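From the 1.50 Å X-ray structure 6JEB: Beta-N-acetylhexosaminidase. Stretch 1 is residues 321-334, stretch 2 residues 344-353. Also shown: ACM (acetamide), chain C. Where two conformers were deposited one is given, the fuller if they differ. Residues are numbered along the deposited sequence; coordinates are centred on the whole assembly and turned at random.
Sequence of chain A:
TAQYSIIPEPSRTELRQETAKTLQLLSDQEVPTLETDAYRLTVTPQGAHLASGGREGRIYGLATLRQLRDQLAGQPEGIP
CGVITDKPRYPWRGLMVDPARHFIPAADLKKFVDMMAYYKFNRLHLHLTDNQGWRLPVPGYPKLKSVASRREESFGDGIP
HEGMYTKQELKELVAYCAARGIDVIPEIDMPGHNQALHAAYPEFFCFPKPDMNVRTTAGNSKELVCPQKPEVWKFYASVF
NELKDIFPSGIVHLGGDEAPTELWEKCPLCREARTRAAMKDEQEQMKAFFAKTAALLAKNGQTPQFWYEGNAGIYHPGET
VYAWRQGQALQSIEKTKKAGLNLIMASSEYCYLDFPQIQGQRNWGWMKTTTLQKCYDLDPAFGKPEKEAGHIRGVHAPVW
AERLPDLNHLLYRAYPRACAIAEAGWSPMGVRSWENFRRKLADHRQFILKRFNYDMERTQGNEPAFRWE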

# COMPACT_ATOMS: atom_id res chain seq x y z
N VAL A 321 -5.83 -3.80 11.38
CA VAL A 321 -5.37 -4.97 10.64
C VAL A 321 -5.83 -4.87 9.20
O VAL A 321 -6.82 -4.20 8.89
CB VAL A 321 -5.85 -6.29 11.29
CG1 VAL A 321 -5.36 -6.39 12.74
CG2 VAL A 321 -7.37 -6.42 11.22
N TYR A 322 -5.10 -5.54 8.30
CA TYR A 322 -5.39 -5.56 6.87
C TYR A 322 -5.96 -6.93 6.51
O TYR A 322 -5.26 -7.94 6.64
CB TYR A 322 -4.13 -5.34 6.05
CG TYR A 322 -3.48 -3.98 6.13
CD1 TYR A 322 -2.85 -3.54 7.29
CD2 TYR A 322 -3.45 -3.15 5.01
CE1 TYR A 322 -2.24 -2.29 7.34
CE2 TYR A 322 -2.83 -1.92 5.05
CZ TYR A 322 -2.22 -1.49 6.21
OH TYR A 322 -1.61 -0.26 6.22
N ALA A 323 -7.20 -6.95 6.02
CA ALA A 323 -7.78 -8.19 5.53
C ALA A 323 -7.24 -8.47 4.13
O ALA A 323 -7.30 -7.61 3.25
CB ALA A 323 -9.31 -8.07 5.47
N TRP A 324 -6.70 -9.67 3.94
CA TRP A 324 -6.10 -10.00 2.65
C TRP A 324 -6.38 -11.41 2.16
O TRP A 324 -6.44 -11.62 0.94
CB TRP A 324 -4.58 -9.79 2.69
CG TRP A 324 -3.81 -10.76 3.55
CD1 TRP A 324 -3.61 -10.68 4.91
CD2 TRP A 324 -3.11 -11.94 3.12
NE1 TRP A 324 -2.84 -11.73 5.33
CE2 TRP A 324 -2.52 -12.52 4.25
CE3 TRP A 324 -2.95 -12.56 1.87
CZ2 TRP A 324 -1.76 -13.69 4.18
CZ3 TRP A 324 -2.19 -13.71 1.81
CH2 TRP A 324 -1.61 -14.27 2.95
N ARG A 325 -6.57 -12.39 3.04
CA ARG A 325 -6.64 -13.77 2.60
C ARG A 325 -7.89 -14.03 1.77
O ARG A 325 -8.98 -13.52 2.08
CB ARG A 325 -6.58 -14.71 3.80
CG ARG A 325 -5.18 -14.75 4.37
CD ARG A 325 -5.01 -15.83 5.38
NE ARG A 325 -3.62 -15.97 5.83
CZ ARG A 325 -2.74 -16.83 5.31
NH1 ARG A 325 -3.10 -17.64 4.33
NH2 ARG A 325 -1.51 -16.90 5.80
N GLN A 326 -7.71 -14.83 0.72
CA GLN A 326 -8.80 -15.13 -0.20
C GLN A 326 -9.96 -15.79 0.54
O GLN A 326 -9.77 -16.64 1.41
CB GLN A 326 -8.27 -16.06 -1.30
CG GLN A 326 -9.35 -16.72 -2.15
CD GLN A 326 -9.55 -18.18 -1.79
OE1 GLN A 326 -8.63 -18.99 -1.94
NE2 GLN A 326 -10.74 -18.52 -1.32
N GLY A 327 -11.18 -15.36 0.19
CA GLY A 327 -12.39 -15.95 0.72
C GLY A 327 -12.75 -15.54 2.13
O GLY A 327 -13.76 -16.03 2.65
N GLN A 328 -11.98 -14.66 2.76
CA GLN A 328 -12.16 -14.35 4.17
C GLN A 328 -12.64 -12.93 4.43
O GLN A 328 -12.67 -12.51 5.59
CB GLN A 328 -10.86 -14.61 4.94
CG GLN A 328 -10.45 -16.07 4.98
CD GLN A 328 -11.48 -16.93 5.70
OE1 GLN A 328 -12.00 -16.55 6.75
NE2 GLN A 328 -11.78 -18.09 5.12
N ALA A 329 -13.04 -12.19 3.39
CA ALA A 329 -13.34 -10.77 3.57
C ALA A 329 -14.51 -10.56 4.52
O ALA A 329 -14.42 -9.77 5.47
CB ALA A 329 -13.62 -10.11 2.22
N LEU A 330 -15.63 -11.25 4.28
CA LEU A 330 -16.82 -11.05 5.11
C LEU A 330 -16.56 -11.48 6.55
O LEU A 330 -16.92 -10.76 7.49
CB LEU A 330 -18.00 -11.82 4.52
CG LEU A 330 -18.44 -11.31 3.15
CD1 LEU A 330 -19.37 -12.31 2.48
CD2 LEU A 330 -19.11 -9.96 3.30
N GLN A 331 -15.94 -12.64 6.74
CA GLN A 331 -15.63 -13.09 8.09
C GLN A 331 -14.69 -12.12 8.79
O GLN A 331 -14.84 -11.86 9.99
CB GLN A 331 -15.02 -14.50 8.04
CG GLN A 331 -15.87 -15.52 7.29
CD GLN A 331 -15.55 -15.60 5.80
OE1 GLN A 331 -15.51 -14.58 5.09
NE2 GLN A 331 -15.30 -16.82 5.31
N SER A 332 -13.73 -11.55 8.06
CA SER A 332 -12.80 -10.60 8.66
C SER A 332 -13.51 -9.34 9.12
O SER A 332 -13.23 -8.81 10.20
CB SER A 332 -11.69 -10.26 7.68
OG SER A 332 -10.95 -11.43 7.33
N ILE A 333 -14.44 -8.83 8.30
CA ILE A 333 -15.20 -7.65 8.69
C ILE A 333 -15.95 -7.92 9.99
O ILE A 333 -15.92 -7.11 10.93
CB ILE A 333 -16.15 -7.21 7.56
CG1 ILE A 333 -15.35 -6.77 6.33
CG2 ILE A 333 -17.07 -6.10 8.03
CD1 ILE A 333 -16.20 -6.57 5.09
N GLU A 334 -16.60 -9.08 10.07
CA GLU A 334 -17.41 -9.42 11.24
C GLU A 334 -16.55 -9.64 12.47
O GLU A 334 -16.86 -9.14 13.56
CB GLU A 334 -18.25 -10.65 10.93
CG GLU A 334 -18.88 -11.30 12.16
CD GLU A 334 -19.64 -12.56 11.81
OE1 GLU A 334 -20.60 -12.48 11.02
OE2 GLU A 334 -19.27 -13.64 12.31
N ILE A 344 -8.49 -2.42 7.33
CA ILE A 344 -8.21 -1.92 6.00
C ILE A 344 -8.41 -3.09 5.04
O ILE A 344 -7.92 -4.19 5.30
CB ILE A 344 -6.78 -1.33 5.90
CG1 ILE A 344 -6.68 -0.06 6.75
CG2 ILE A 344 -6.42 -1.02 4.45
CD1 ILE A 344 -5.25 0.41 6.98
N MET A 345 -9.15 -2.86 3.96
CA MET A 345 -9.48 -3.92 3.02
C MET A 345 -8.38 -4.04 1.96
O MET A 345 -8.17 -3.11 1.18
CB MET A 345 -10.83 -3.62 2.37
CG MET A 345 -11.31 -4.67 1.38
SD MET A 345 -11.33 -6.33 2.07
CE MET A 345 -12.54 -6.17 3.39
N ALA A 346 -7.70 -5.19 1.94
CA ALA A 346 -6.66 -5.48 0.96
C ALA A 346 -6.89 -6.86 0.33
O ALA A 346 -5.94 -7.53 -0.05
CB ALA A 346 -5.27 -5.39 1.59
N SER A 347 -8.16 -7.27 0.22
CA SER A 347 -8.50 -8.62 -0.21
C SER A 347 -7.74 -9.00 -1.48
O SER A 347 -7.81 -8.30 -2.49
CB SER A 347 -9.99 -8.71 -0.50
OG SER A 347 -10.24 -9.87 -1.28
N SER A 348 -7.05 -10.14 -1.42
CA SER A 348 -6.24 -10.58 -2.55
C SER A 348 -7.09 -10.93 -3.77
O SER A 348 -6.54 -11.03 -4.87
CB SER A 348 -5.36 -11.76 -2.14
OG SER A 348 -6.14 -12.88 -1.79
N GLU A 349 -8.40 -11.10 -3.60
CA GLU A 349 -9.29 -11.34 -4.73
C GLU A 349 -9.42 -10.12 -5.62
O GLU A 349 -9.77 -10.25 -6.80
CB GLU A 349 -10.67 -11.78 -4.21
CG GLU A 349 -11.69 -12.18 -5.28
CD GLU A 349 -12.94 -12.82 -4.70
OE1 GLU A 349 -12.84 -13.45 -3.63
OE2 GLU A 349 -14.03 -12.70 -5.31
N TYR A 350 -9.15 -8.92 -5.09
CA TYR A 350 -9.37 -7.67 -5.81
C TYR A 350 -8.14 -6.76 -5.82
O TYR A 350 -8.00 -5.93 -6.73
CB TYR A 350 -10.49 -6.87 -5.13
CG TYR A 350 -11.83 -7.55 -5.12
CD1 TYR A 350 -12.20 -8.38 -4.07
CD2 TYR A 350 -12.74 -7.35 -6.16
CE1 TYR A 350 -13.43 -9.00 -4.05
CE2 TYR A 350 -13.98 -7.97 -6.14
CZ TYR A 350 -14.31 -8.80 -5.09
OH TYR A 350 -15.54 -9.42 -5.07
N CYS A 351 -7.28 -6.89 -4.81
CA CYS A 351 -6.31 -5.84 -4.49
C CYS A 351 -4.87 -6.27 -4.66
O CYS A 351 -3.98 -5.41 -4.52
CB CYS A 351 -6.48 -5.37 -3.04
SG CYS A 351 -8.12 -4.73 -2.66
N TYR A 352 -4.60 -7.54 -4.92
CA TYR A 352 -3.24 -8.04 -5.06
C TYR A 352 -2.82 -7.81 -6.50
O TYR A 352 -3.13 -8.61 -7.39
CB TYR A 352 -3.15 -9.49 -4.60
CG TYR A 352 -2.81 -9.61 -3.13
CD1 TYR A 352 -3.33 -8.70 -2.21
CD2 TYR A 352 -1.97 -10.62 -2.66
CE1 TYR A 352 -3.01 -8.78 -0.86
CE2 TYR A 352 -1.65 -10.71 -1.32
CZ TYR A 352 -2.16 -9.78 -0.42
OH TYR A 352 -1.82 -9.86 0.91
N LEU A 353 -2.11 -6.71 -6.75
CA LEU A 353 -1.81 -6.30 -8.11
C LEU A 353 -0.58 -7.00 -8.68
O LEU A 353 -0.21 -6.74 -9.83
CB LEU A 353 -1.71 -4.78 -8.22
CG LEU A 353 -2.96 -4.06 -7.71
CD1 LEU A 353 -2.89 -2.56 -7.97
CD2 LEU A 353 -4.26 -4.66 -8.31
C1 ACM C . 0.75 -11.41 2.42
O ACM C . 0.22 -11.54 1.36
N ACM C . 1.83 -12.29 2.74
C2 ACM C . 0.35 -10.37 3.45
O HOH W 1 -10.66 -11.78 0.48

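The apolar centre lies on the two faces of a short parallel pairing, in which Tyr322 sits beside Ile344 and Ala323 beside Met345. On the face carrying Tyr322 and Ile344, Ile344 CD1 rests over the Tyr322 ring, 4.0 Å from its centroid, a CH-pi contact; Ala346 CB, just past the strand, stands near the ring edge. On the face carrying Ala323 and Met345, Met345 curls its thioether so that CE meets three apolar partners: it lies 4.3 Å from Ala323 CB, 4.2 Å from Ala329 CB and 4.1 Å from Ile333 CD1. One methyl thus ties strand to helix.

The backbone fixes this register. Ile344 N donates to Val321 O (2.9 Å), Ala323 N to Ile344 O (2.9 Å), and Ala346 N to Ala323 O (2.8 Å), so Ile344 bonds to the residues flanking Tyr322, the usual parallel pattern. Beyond the strands the pairing continues without sheet geometry: Ser348 N donates to Trp324 O at 2.9 Å.

Here apolar and polar chemistry mix: the rings of Trp324 and Tyr352 meet rim to rim, their planes only 3° apart, and both reach the acetamide: Tyr352 OH donates to ACM O (2.7 Å), which also lies over the Trp324 face. At the outer edge, a water bridges Arg325 O (2.9 Å) and Ser347 OG (2.6 Å), linking Arg325 and Ser347, which make no direct contact of their own.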